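Local coordinates for protein flavodoxin-like domain (Synechococcus elongatus PCC 6301, PDB 3HLY) that probably binds a flavin, most likely FMN, and probably serves in electron transfer as the flavodoxin-like domain of a larger flavoprotein, at residues G6-Y11 against D36-D41; I21-V26 against Q130-G135; S50-I55 against N81-G86; L57-S62 against L87-G92; T74-A79 against A103-L108. One frame throughout, in Å; residues are numbered along the deposited sequence.

Contact 1. Residues G6-Y11 against D36-D41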
# COMPACT_ATOMS: atom_id res chain seq x y z
N GLY A 6 -1.20 -4.02 0.77
CA GLY A 6 -0.37 -5.11 0.30
C GLY A 6 1.10 -4.86 0.61
O GLY A 6 1.58 -3.73 0.49
N TYR A 7 1.81 -5.91 1.01
CA TYR A 7 3.23 -5.79 1.33
C TYR A 7 3.87 -7.16 1.33
O TYR A 7 3.21 -8.16 1.10
CB TYR A 7 3.43 -5.14 2.70
CG TYR A 7 2.72 -5.87 3.82
CD1 TYR A 7 1.33 -5.79 3.95
CD2 TYR A 7 3.42 -6.67 4.72
CE1 TYR A 7 0.66 -6.48 4.95
CE2 TYR A 7 2.75 -7.38 5.73
CZ TYR A 7 1.37 -7.28 5.83
OH TYR A 7 0.69 -7.96 6.81
N LEU A 8 5.18 -7.20 1.60
CA LEU A 8 5.88 -8.48 1.66
C LEU A 8 6.17 -8.83 3.10
O LEU A 8 6.72 -8.03 3.86
CB LEU A 8 7.21 -8.43 0.88
CG LEU A 8 7.17 -8.52 -0.64
CD1 LEU A 8 6.62 -7.22 -1.22
CD2 LEU A 8 8.58 -8.76 -1.17
N SER A 9 5.79 -10.04 3.49
CA SER A 9 6.04 -10.48 4.85
C SER A 9 7.53 -10.45 5.14
O SER A 9 8.33 -10.95 4.37
CB SER A 9 5.51 -11.89 5.07
OG SER A 9 4.11 -11.87 5.26
N ASP A 10 7.89 -9.85 6.27
CA ASP A 10 9.26 -9.79 6.71
C ASP A 10 10.29 -9.19 5.76
O ASP A 10 11.45 -9.62 5.75
CB ASP A 10 9.71 -11.20 7.15
CG ASP A 10 8.75 -11.82 8.15
OD1 ASP A 10 8.15 -11.05 8.93
OD2 ASP A 10 8.58 -13.06 8.17
N TYR A 11 9.88 -8.21 4.97
CA TYR A 11 10.78 -7.52 4.06
C TYR A 11 10.99 -6.13 4.65
O TYR A 11 10.06 -5.33 4.73
CB TYR A 11 10.19 -7.38 2.66
CG TYR A 11 11.12 -6.68 1.69
CD1 TYR A 11 10.66 -5.67 0.85
CD2 TYR A 11 12.47 -7.03 1.63
CE1 TYR A 11 11.52 -5.01 -0.02
CE2 TYR A 11 13.35 -6.38 0.76
CZ TYR A 11 12.87 -5.36 -0.05
OH TYR A 11 13.73 -4.68 -0.88
N ASP A 36 -0.46 -10.56 1.82
CA ASP A 36 0.97 -10.80 1.77
C ASP A 36 1.24 -11.16 0.32
O ASP A 36 0.79 -12.20 -0.16
CB ASP A 36 1.35 -11.98 2.67
CG ASP A 36 2.84 -12.26 2.70
OD1 ASP A 36 3.62 -11.51 2.07
OD2 ASP A 36 3.24 -13.24 3.36
N LEU A 37 1.96 -10.29 -0.38
CA LEU A 37 2.25 -10.49 -1.79
C LEU A 37 3.06 -11.77 -2.06
O LEU A 37 2.94 -12.39 -3.13
CB LEU A 37 2.96 -9.26 -2.33
CG LEU A 37 2.18 -7.96 -2.04
CD1 LEU A 37 2.94 -6.76 -2.55
CD2 LEU A 37 0.79 -8.02 -2.68
N ARG A 38 3.88 -12.17 -1.09
CA ARG A 38 4.70 -13.37 -1.21
C ARG A 38 3.86 -14.64 -1.29
O ARG A 38 4.34 -15.66 -1.78
CB ARG A 38 5.61 -13.55 0.00
CG ARG A 38 6.69 -12.54 0.24
CD ARG A 38 7.46 -13.00 1.47
NE ARG A 38 8.41 -12.01 1.96
CZ ARG A 38 9.63 -11.84 1.47
NH1 ARG A 38 10.06 -12.59 0.46
NH2 ARG A 38 10.43 -10.93 2.01
N ALA A 39 2.62 -14.60 -0.79
CA ALA A 39 1.81 -15.81 -0.78
C ALA A 39 0.32 -15.73 -1.12
O ALA A 39 -0.34 -16.76 -1.21
CB ALA A 39 1.97 -16.49 0.57
N VAL A 40 -0.22 -14.53 -1.31
CA VAL A 40 -1.65 -14.41 -1.60
C VAL A 40 -2.08 -15.02 -2.93
O VAL A 40 -1.30 -15.06 -3.88
CB VAL A 40 -2.10 -12.93 -1.57
CG1 VAL A 40 -1.50 -12.18 -2.75
CG2 VAL A 40 -3.61 -12.85 -1.62
N ASP A 41 -3.32 -15.48 -2.99
CA ASP A 41 -3.87 -16.07 -4.20
C ASP A 41 -4.28 -14.97 -5.17
O ASP A 41 -5.07 -14.09 -4.83
CB ASP A 41 -5.08 -16.94 -3.85
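Strands 3-7 and 32-36 run parallel, with Y7 paired to D36, and their C-terminal ends open into two loops that stay bonded. L37 N gives the last sheet bond, 2.9 Å to Y7 O and nearly straight at 169°. The D36 side chain then takes over. Its CG lies anti to the backbone N (chi1 -178°), which carries the carboxylate across to S9. D36 OD1 accepts from S9 N at 3.0 Å, and also from R38 N, which makes an Asx turn. Both donors sit above the carboxylate plane. D36 OD2 bonds S9 OG, although the hydroxyl is crowded in the model and its position is less sure. R38 reaches back over the other loop with its chain extended from CG to NE. R38 NE donates to S9 O at 2.6 Å, on a lone pair and close to the guanidinium plane, while the bond from NH2 to the same oxygen is weak. One face of the guanidinium rests on L8 CD2, 4.2 Å above the plane. L37 supplies the apolar part: L37 CD1 meets L8 CD1 at 3.9 Å, the two side chains crossing at about a right angle. The backbone of G6 bonds to strand 54-58 on its far edge. L37 packs on A71 and I75 of helix 66-78, and Y7 lies against helix 14-27.

Contact 2. Residues I21-V26 against Q130-G135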
# COMPACT_ATOMS: atom_id res chain seq x y z
N ILE A 21 0.02 2.02 9.44
CA ILE A 21 -0.94 2.66 8.53
C ILE A 21 -2.30 2.01 8.76
O ILE A 21 -3.33 2.70 8.79
CB ILE A 21 -0.53 2.46 7.05
CG1 ILE A 21 0.76 3.22 6.75
CG2 ILE A 21 -1.61 3.01 6.10
CD1 ILE A 21 1.46 2.73 5.44
N GLY A 22 -2.30 0.68 8.90
CA GLY A 22 -3.55 -0.04 9.12
C GLY A 22 -4.25 0.41 10.41
O GLY A 22 -5.47 0.56 10.44
N ARG A 23 -3.48 0.65 11.46
CA ARG A 23 -4.05 1.11 12.74
C ARG A 23 -4.76 2.46 12.55
O ARG A 23 -5.85 2.69 13.07
CB ARG A 23 -2.94 1.28 13.79
CG ARG A 23 -3.04 0.39 14.99
CD ARG A 23 -1.79 0.53 15.87
NE ARG A 23 -0.58 0.44 15.06
CZ ARG A 23 0.65 0.30 15.54
NH1 ARG A 23 0.86 0.22 16.85
NH2 ARG A 23 1.68 0.24 14.70
N GLY A 24 -4.11 3.36 11.83
CA GLY A 24 -4.69 4.67 11.60
C GLY A 24 -5.99 4.53 10.84
O GLY A 24 -6.98 5.18 11.16
N LEU A 25 -5.98 3.64 9.85
CA LEU A 25 -7.14 3.38 9.02
C LEU A 25 -8.35 2.77 9.71
O LEU A 25 -9.47 3.18 9.41
CB LEU A 25 -6.73 2.48 7.86
CG LEU A 25 -6.24 3.22 6.63
CD1 LEU A 25 -5.65 2.23 5.63
CD2 LEU A 25 -7.41 4.02 6.03
N VAL A 26 -8.15 1.78 10.58
CA VAL A 26 -9.30 1.15 11.24
C VAL A 26 -9.95 2.05 12.28
O VAL A 26 -11.15 1.97 12.48
CB VAL A 26 -8.94 -0.23 11.91
CG1 VAL A 26 -8.56 -1.22 10.86
CG2 VAL A 26 -7.83 -0.05 12.93
N GLN A 130 3.69 9.00 11.57
CA GLN A 130 3.32 9.51 10.26
C GLN A 130 2.51 8.46 9.47
O GLN A 130 1.57 8.79 8.74
CB GLN A 130 4.57 9.93 9.48
CG GLN A 130 4.28 10.56 8.13
CD GLN A 130 5.54 10.89 7.37
OE1 GLN A 130 6.65 10.63 7.85
NE2 GLN A 130 5.38 11.48 6.18
N CYS A 131 2.90 7.19 9.58
CA CYS A 131 2.14 6.11 8.95
C CYS A 131 0.72 6.08 9.53
O CYS A 131 -0.28 5.94 8.80
CB CYS A 131 2.77 4.76 9.27
SG CYS A 131 4.27 4.40 8.39
N GLU A 132 0.62 6.16 10.86
CA GLU A 132 -0.68 6.13 11.52
C GLU A 132 -1.51 7.33 11.11
O GLU A 132 -2.70 7.20 10.84
CB GLU A 132 -0.53 6.11 13.03
CG GLU A 132 -1.85 5.96 13.77
CD GLU A 132 -1.65 5.81 15.27
OE1 GLU A 132 -2.08 6.72 16.01
OE2 GLU A 132 -1.07 4.78 15.69
N GLU A 133 -0.87 8.49 11.05
CA GLU A 133 -1.59 9.70 10.65
C GLU A 133 -2.02 9.62 9.19
O GLU A 133 -3.07 10.12 8.84
CB GLU A 133 -0.72 10.95 10.85
CG GLU A 133 -1.51 12.23 10.65
CD GLU A 133 -2.59 12.40 11.72
OE1 GLU A 133 -3.64 13.01 11.42
OE2 GLU A 133 -2.38 11.94 12.86
N SER A 134 -1.20 9.00 8.35
CA SER A 134 -1.53 8.86 6.93
C SER A 134 -2.77 7.98 6.80
O SER A 134 -3.63 8.25 5.95
CB SER A 134 -0.37 8.23 6.15
OG SER A 134 0.79 9.03 6.21
N GLY A 135 -2.83 6.92 7.62
CA GLY A 135 -3.96 6.00 7.58
C GLY A 135 -5.23 6.69 8.05
O GLY A 135 -6.31 6.49 7.50
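Helices 14-27 and 125-144 meet backbone to backbone here. The axes of segments 21-26 and 130-135 come within 6.4 Å and cross at -35°. Glycines make this possible: a CB on G24 would run into E132 O, and one on G135 would run into I21 O. No conventional hydrogen bond joins the segments. Instead, CA-H...O contacts link them in both directions. G24 CA lies 3.3 Å from E132 O, I21 CA 3.4 Å from C131 O, and G135 CA 3.6 Å from I21 O. L25 can be followed outward from the backbone. L25 CB stands 4.0 Å from G135 O. L25 CG comes closer, to 3.4 Å from G135 O, and also touches G135 CA. At the tip, L25 CD2 ends 3.1 Å from G135 O. The side chain also packs on V3 and I5 of strand 3-7 and on V32 of strand 32-36. An alanine here would lose CG and both methyls, and would probably loosen the helix from the sheet and from the G135 backbone. One turn before L25, on the same flank, I21 CG1 touches C131 CB at 3.6 Å, and both side chains lie against I117. On the outer flank E132 is extended, with CG over G24 CA, while its carboxylate approaches R23 without forming a salt bridge. Close glycine-mediated crossing with CA-H...O contacts is a known helix-pairing motif; here it joins the first and last helices of the flavodoxin-like fold.

Contact 3. Residues S50-I55 against N81-G86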
# COMPACT_ATOMS: atom_id res chain seq x y z
N SER A 50 -10.13 -4.61 -7.17
CA SER A 50 -11.18 -3.90 -7.91
C SER A 50 -12.25 -3.23 -7.04
O SER A 50 -12.79 -2.18 -7.41
CB SER A 50 -11.86 -4.82 -8.92
OG SER A 50 -12.56 -4.06 -9.90
N SER A 51 -12.56 -3.84 -5.90
CA SER A 51 -13.57 -3.28 -5.01
C SER A 51 -12.96 -2.34 -3.97
O SER A 51 -13.68 -1.67 -3.25
CB SER A 51 -14.32 -4.40 -4.30
OG SER A 51 -13.42 -5.16 -3.51
N ALA A 52 -11.64 -2.30 -3.90
CA ALA A 52 -10.96 -1.45 -2.94
C ALA A 52 -11.20 0.02 -3.26
O ALA A 52 -11.14 0.42 -4.41
CB ALA A 52 -9.46 -1.73 -2.96
N ARG A 53 -11.47 0.82 -2.24
CA ARG A 53 -11.67 2.24 -2.48
C ARG A 53 -10.25 2.84 -2.51
O ARG A 53 -9.98 3.84 -3.18
CB ARG A 53 -12.52 2.84 -1.36
CG ARG A 53 -13.08 4.20 -1.69
CD ARG A 53 -14.39 4.49 -0.94
NE ARG A 53 -14.70 5.92 -0.98
CZ ARG A 53 -14.92 6.62 -2.09
NH1 ARG A 53 -14.86 6.02 -3.28
NH2 ARG A 53 -15.15 7.92 -2.03
N GLY A 54 -9.35 2.18 -1.81
CA GLY A 54 -7.98 2.63 -1.75
C GLY A 54 -7.03 1.47 -1.69
O GLY A 54 -7.37 0.37 -1.22
N ILE A 55 -5.84 1.71 -2.21
CA ILE A 55 -4.79 0.72 -2.24
C ILE A 55 -3.53 1.30 -1.56
O ILE A 55 -3.10 2.40 -1.88
CB ILE A 55 -4.43 0.36 -3.68
CG1 ILE A 55 -5.67 -0.16 -4.42
CG2 ILE A 55 -3.32 -0.65 -3.70
CD1 ILE A 55 -5.45 -0.33 -5.90
N ASN A 81 -8.93 4.02 -12.31
CA ASN A 81 -9.08 5.46 -12.06
C ASN A 81 -9.98 6.02 -10.97
O ASN A 81 -9.98 7.22 -10.76
CB ASN A 81 -9.44 6.18 -13.36
CG ASN A 81 -10.76 5.70 -13.96
OD1 ASN A 81 -11.79 5.66 -13.29
ND2 ASN A 81 -10.73 5.35 -15.24
N LYS A 82 -10.76 5.19 -10.28
CA LYS A 82 -11.64 5.74 -9.25
C LYS A 82 -11.08 5.57 -7.83
O LYS A 82 -11.77 5.87 -6.85
CB LYS A 82 -12.99 5.06 -9.35
N GLN A 83 -9.84 5.12 -7.72
CA GLN A 83 -9.26 4.88 -6.41
C GLN A 83 -7.97 5.63 -6.06
O GLN A 83 -7.33 6.24 -6.93
CB GLN A 83 -9.07 3.37 -6.23
CG GLN A 83 -8.26 2.69 -7.33
CD GLN A 83 -8.55 1.19 -7.43
OE1 GLN A 83 -7.88 0.45 -8.15
NE2 GLN A 83 -9.57 0.73 -6.70
N ALA A 84 -7.62 5.60 -4.78
CA ALA A 84 -6.41 6.27 -4.29
C ALA A 84 -5.28 5.27 -4.05
O ALA A 84 -5.52 4.10 -3.74
CB ALA A 84 -6.72 7.01 -3.00
N ILE A 85 -4.04 5.74 -4.19
CA ILE A 85 -2.87 4.92 -3.98
C ILE A 85 -2.01 5.52 -2.88
O ILE A 85 -1.65 6.70 -2.94
CB ILE A 85 -2.02 4.81 -5.28
CG1 ILE A 85 -0.75 4.01 -4.99
CG2 ILE A 85 -1.67 6.19 -5.81
CD1 ILE A 85 -1.01 2.57 -4.66
N GLY A 86 -1.75 4.73 -1.85
CA GLY A 86 -0.90 5.18 -0.76
C GLY A 86 0.37 4.37 -0.87
O GLY A 86 0.33 3.14 -0.86
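Strands 54-58 and 84-88 of a beta-alpha-beta crossover begin here side by side and parallel, with helix 66-78 between them in the chain. Pairing starts loosely. A84 N reaches R53 O in a weak bond of 3.4 Å, and the next two bonds are firm. I55 N donates to A84 O at 2.9 Å, and G86 N to I55 O at 2.7 Å, each nearly along the C=O axis. CA-H...O contacts from G54 to A84 O and from I85 to I55 O lie beside them. Strand 54-58 is the middle one of the five-stranded parallel sheet of a flavodoxin-like fold, and 84-88 is its neighbour: the backbone of G54 also bonds to S2 and L4 on one edge, and that of I85 to H111 and A113 on the other. I55 and I85 are paired and point to the same face, crossing obliquely. I85 has CG1 anti to the backbone N (chi1 176°), which brings I85 CD1 to 4.1 Å from I55 CG2 and close to I55 O. I55 has CG1 anti to its carbonyl carbon instead, and CD1 swings toward Q83. I55 CD1 meets Q83 OE1 at 3.4 Å. Q83 holds CG in the crowded position between N and the carbonyl carbon (chi1 55°), and the chain runs extended from CG, alongside residues 52-53. Q83 CB lies 3.2 Å from R53 O. Q83 OE1 accepts from H80 N, and Q83 NE2 ends 2.8 Å from A52 O. A84, on the opposite face from the two isoleucines, packs on A113.

Contact 4. Residues L57-S62 against L87-G92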
# COMPACT_ATOMS: atom_id res chain seq x y z
N LEU A 57 0.41 0.28 -0.80
CA LEU A 57 1.46 -0.65 -1.17
C LEU A 57 2.84 -0.30 -0.58
O LEU A 57 3.25 0.86 -0.58
CB LEU A 57 1.56 -0.68 -2.70
CG LEU A 57 2.35 -1.79 -3.36
CD1 LEU A 57 1.65 -3.11 -3.07
CD2 LEU A 57 2.44 -1.53 -4.87
N GLY A 58 3.53 -1.30 -0.06
CA GLY A 58 4.87 -1.06 0.46
C GLY A 58 5.77 -1.27 -0.75
O GLY A 58 5.41 -2.05 -1.63
N THR A 59 6.90 -0.58 -0.83
CA THR A 59 7.78 -0.75 -1.98
C THR A 59 8.37 -2.15 -2.06
O THR A 59 8.88 -2.68 -1.07
CB THR A 59 8.97 0.23 -1.98
OG1 THR A 59 9.63 0.17 -0.71
CG2 THR A 59 8.49 1.65 -2.25
N PRO A 60 8.24 -2.79 -3.23
CA PRO A 60 8.76 -4.14 -3.46
C PRO A 60 10.09 -4.11 -4.19
O PRO A 60 10.26 -3.42 -5.19
CB PRO A 60 7.67 -4.80 -4.28
CG PRO A 60 7.12 -3.65 -5.08
CD PRO A 60 7.12 -2.49 -4.14
N PRO A 61 11.03 -4.92 -3.71
CA PRO A 61 12.37 -5.00 -4.31
C PRO A 61 12.40 -5.17 -5.80
O PRO A 61 11.58 -5.88 -6.39
CB PRO A 61 12.97 -6.23 -3.67
CG PRO A 61 11.78 -7.11 -3.47
CD PRO A 61 10.72 -6.16 -2.98
N SER A 62 13.41 -4.52 -6.36
CA SER A 62 13.79 -4.51 -7.77
C SER A 62 13.66 -5.82 -8.53
O SER A 62 13.06 -5.85 -9.61
CB SER A 62 15.24 -4.08 -7.84
OG SER A 62 15.35 -2.69 -7.63
N LEU A 87 1.51 5.04 -1.02
CA LEU A 87 2.78 4.35 -1.13
C LEU A 87 3.66 4.62 0.09
O LEU A 87 3.63 5.70 0.67
CB LEU A 87 3.50 4.82 -2.41
CG LEU A 87 2.80 4.41 -3.71
CD1 LEU A 87 3.46 5.09 -4.90
CD2 LEU A 87 2.85 2.89 -3.86
N PHE A 88 4.42 3.61 0.50
CA PHE A 88 5.36 3.74 1.61
C PHE A 88 6.61 2.93 1.32
O PHE A 88 6.53 1.80 0.83
CB PHE A 88 4.72 3.31 2.95
CG PHE A 88 4.51 1.83 3.10
CD1 PHE A 88 5.53 1.01 3.57
CD2 PHE A 88 3.25 1.26 2.88
CE1 PHE A 88 5.31 -0.35 3.82
CE2 PHE A 88 3.02 -0.10 3.13
CZ PHE A 88 4.04 -0.91 3.61
N ASP A 89 7.76 3.52 1.58
CA ASP A 89 9.02 2.82 1.35
C ASP A 89 9.20 1.78 2.46
O ASP A 89 9.15 2.11 3.64
CB ASP A 89 10.17 3.82 1.37
CG ASP A 89 11.47 3.22 0.90
OD1 ASP A 89 12.36 3.99 0.48
OD2 ASP A 89 11.61 1.97 0.95
N SER A 90 9.38 0.53 2.07
CA SER A 90 9.55 -0.56 3.03
C SER A 90 10.94 -0.63 3.66
O SER A 90 11.13 -1.32 4.67
CB SER A 90 9.22 -1.88 2.35
OG SER A 90 10.04 -2.10 1.23
N TYR A 91 11.90 0.09 3.08
CA TYR A 91 13.29 0.11 3.55
C TYR A 91 13.87 -1.30 3.53
O TYR A 91 14.45 -1.76 4.51
CB TYR A 91 13.38 0.68 4.96
CG TYR A 91 14.77 1.11 5.37
CD1 TYR A 91 15.55 1.93 4.54
CD2 TYR A 91 15.30 0.74 6.61
CE1 TYR A 91 16.82 2.36 4.93
CE2 TYR A 91 16.58 1.17 7.01
CZ TYR A 91 17.33 1.98 6.17
OH TYR A 91 18.58 2.39 6.56
N GLY A 92 13.70 -1.98 2.40
CA GLY A 92 14.20 -3.33 2.25
C GLY A 92 15.63 -3.40 1.75
O GLY A 92 16.50 -2.66 2.20
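Where strands 54-58 and 84-88 end, backbone and side-chain hydrogen bonds together join the two segments. Within the sheet, F88 N donates to L57 O at 3.2 Å, and T59 N to F88 O at 2.9 Å, nearly along the C=O axis. Beyond the strands, side chains take over from the backbone. T59 holds OG1 between its backbone N and carbonyl carbon (chi1 51°), pointing at the other loop. T59 OG1 accepts from S90 N at 2.8 Å in a very straight bond, 171°. S90 OG, itself in the crowded position, returns a bond of 2.6 Å to T59 O, in the carbonyl plane and on a lone pair. The two residues thus tie the loops together twice. D89 OD2 accepts from Y91 N, met from above the carboxylate plane, and so closes an Asx turn. The F88 ring folds back over G58. Its chi1 of 72° sets it flat above the backbone, with G58 CA 3.3 Å from the ring centroid, a CH-pi contact. A side chain on G58 would collide with the ring. The ring also packs on L17, S18 and I21 of helix 14-27. An alanine here would remove the ring and would probably leave G58 and the helix without their shared apolar filling. On the other face L57 CB meets L87 CD2 at 4.0 Å. In flavodoxins, the loops at this end of the sheet surround the flavin. The bonding here probably gives them a defined shape for that role, with T59 N, T59 O and S90 N all bonded across the loops.

Contact 5. Residues T74-A79 against A103-L108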
# COMPACT_ATOMS: atom_id res chain seq x y z
N THR A 74 -0.63 -8.21 -10.92
CA THR A 74 -2.06 -8.37 -10.75
C THR A 74 -2.72 -7.12 -10.17
O THR A 74 -3.89 -6.83 -10.45
CB THR A 74 -2.37 -9.57 -9.84
OG1 THR A 74 -1.74 -10.75 -10.38
CG2 THR A 74 -3.87 -9.80 -9.77
N ILE A 75 -1.98 -6.38 -9.34
CA ILE A 75 -2.51 -5.15 -8.75
C ILE A 75 -2.61 -4.10 -9.86
O ILE A 75 -3.65 -3.47 -10.05
CB ILE A 75 -1.60 -4.64 -7.60
CG1 ILE A 75 -1.65 -5.64 -6.43
CG2 ILE A 75 -2.02 -3.23 -7.15
CD1 ILE A 75 -0.66 -5.35 -5.31
N PHE A 76 -1.52 -3.93 -10.61
CA PHE A 76 -1.50 -2.96 -11.70
C PHE A 76 -2.59 -3.26 -12.71
O PHE A 76 -3.30 -2.36 -13.18
CB PHE A 76 -0.13 -2.96 -12.38
CG PHE A 76 0.94 -2.25 -11.60
CD1 PHE A 76 2.18 -2.83 -11.40
CD2 PHE A 76 0.69 -0.99 -11.07
CE1 PHE A 76 3.17 -2.16 -10.68
CE2 PHE A 76 1.67 -0.31 -10.35
CZ PHE A 76 2.91 -0.89 -10.15
N ALA A 77 -2.75 -4.53 -13.04
CA ALA A 77 -3.77 -4.95 -13.98
C ALA A 77 -5.17 -4.61 -13.47
O ALA A 77 -6.02 -4.21 -14.24
CB ALA A 77 -3.65 -6.46 -14.25
N ALA A 78 -5.40 -4.75 -12.17
CA ALA A 78 -6.73 -4.47 -11.62
C ALA A 78 -6.98 -3.06 -11.09
O ALA A 78 -8.14 -2.66 -10.92
CB ALA A 78 -7.06 -5.49 -10.53
N ALA A 79 -5.92 -2.29 -10.83
CA ALA A 79 -6.11 -0.94 -10.32
C ALA A 79 -6.76 -0.07 -11.39
O ALA A 79 -6.49 -0.24 -12.58
CB ALA A 79 -4.77 -0.34 -9.90
N ALA A 103 4.36 6.73 -10.62
CA ALA A 103 4.12 7.09 -12.01
C ALA A 103 3.11 6.11 -12.62
O ALA A 103 2.11 6.52 -13.21
CB ALA A 103 5.43 7.06 -12.80
N GLN A 104 3.37 4.82 -12.44
CA GLN A 104 2.49 3.78 -12.95
C GLN A 104 1.03 3.94 -12.53
O GLN A 104 0.14 3.86 -13.37
CB GLN A 104 2.99 2.41 -12.51
CG GLN A 104 3.67 1.63 -13.61
CD GLN A 104 4.17 0.31 -13.12
OE1 GLN A 104 5.12 0.25 -12.33
NE2 GLN A 104 3.54 -0.77 -13.57
N PHE A 105 0.80 4.19 -11.25
CA PHE A 105 -0.56 4.37 -10.74
C PHE A 105 -1.23 5.64 -11.26
O PHE A 105 -2.41 5.62 -11.60
CB PHE A 105 -0.57 4.36 -9.21
CG PHE A 105 -0.39 3.00 -8.60
CD1 PHE A 105 -1.38 2.03 -8.72
CD2 PHE A 105 0.78 2.68 -7.91
CE1 PHE A 105 -1.22 0.77 -8.18
CE2 PHE A 105 0.96 1.42 -7.36
CZ PHE A 105 -0.05 0.45 -7.49
N ARG A 106 -0.51 6.75 -11.28
CA ARG A 106 -1.13 7.97 -11.77
C ARG A 106 -1.52 7.79 -13.24
O ARG A 106 -2.53 8.32 -13.68
CB ARG A 106 -0.20 9.19 -11.62
CG ARG A 106 -0.23 9.81 -10.22
CD ARG A 106 0.11 11.30 -10.27
NE ARG A 106 0.56 11.84 -8.98
CZ ARG A 106 -0.24 12.25 -7.99
NH1 ARG A 106 -1.58 12.20 -8.10
NH2 ARG A 106 0.30 12.71 -6.88
N ASN A 107 -0.72 7.04 -13.99
CA ASN A 107 -1.04 6.81 -15.40
C ASN A 107 -2.30 5.97 -15.58
O ASN A 107 -2.96 6.05 -16.61
CB ASN A 107 0.13 6.18 -16.15
CG ASN A 107 0.95 7.22 -16.90
OD1 ASN A 107 0.40 8.18 -17.47
ND2 ASN A 107 2.27 7.03 -16.93
N LEU A 108 -2.63 5.16 -14.57
CA LEU A 108 -3.84 4.35 -14.64
C LEU A 108 -4.99 5.23 -14.21
O LEU A 108 -6.15 4.81 -14.21
CB LEU A 108 -3.77 3.15 -13.71
CG LEU A 108 -2.83 2.01 -14.08
CD1 LEU A 108 -2.84 0.98 -12.96
CD2 LEU A 108 -3.26 1.39 -15.40
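Helices 66-78 and 98-107 lie on one face of the sheet. The axes of segments 74-78 and 103-107 approach no closer than 10.7 Å, so the gap is filled mainly by side chains. F76 and F105 do most of it. F76 has CG anti to its carbonyl carbon (chi1 -77°), which turns the ring toward the other helix. F76 CE2 sits over one face of the F105 ring, offset toward the rim and 3.4 Å from F105 CZ. The rings are oblique, at 44°, with centroids 4.8 Å apart. At the edge of the F105 ring lie I75 CG2 and A79 CB. This inner side is tight and apolar: I75 and F105 both reach L57 of strand 54-58, and A79 packs on I55. The outer side is more polar and partly exposed, and its slacker contact is F76 CD2 to L108 CD1. Q104 lays its amide over the face of F76, with NE2 3.1 Å above the ring plane and over its centre. The amide plane is tilted 33° from the ring. L108, partly exposed, sends CD1 to 3.4 Å from F76 O and to 3.9 Å from A79 CB, near the edge of the F76 ring. No hydrogen bond crosses between the segments. The helices are therefore held by dispersion and hydrophobic burial, with the amide of Q104 as a polar cover at the partly exposed margin.

Overall arrangement
Contacts 1, 3 and 4 share one parallel sheet, ordered 32-36, 3-7, 54-58, 84-88, 111-112. Contacts 3 and 4 use the same strand pair at its two ends, with centres about 18 Å apart. Contact 4 touches contact 1, their centres about 11 Å apart, where Y11 packs on P61 and S90. Contacts 2 and 5 lie on opposite faces of the sheet, centres about 22 Å apart; I21 touches F88, while F105 touches I85 and L57. Along the chain, contact 1 crosses contact 2 and closes before contacts 3, 4 and 5, which cross one another inside contact 2. The result is the alpha-beta-alpha sandwich of flavodoxins, with the loops of contacts 1 and 4 at the probable flavin end.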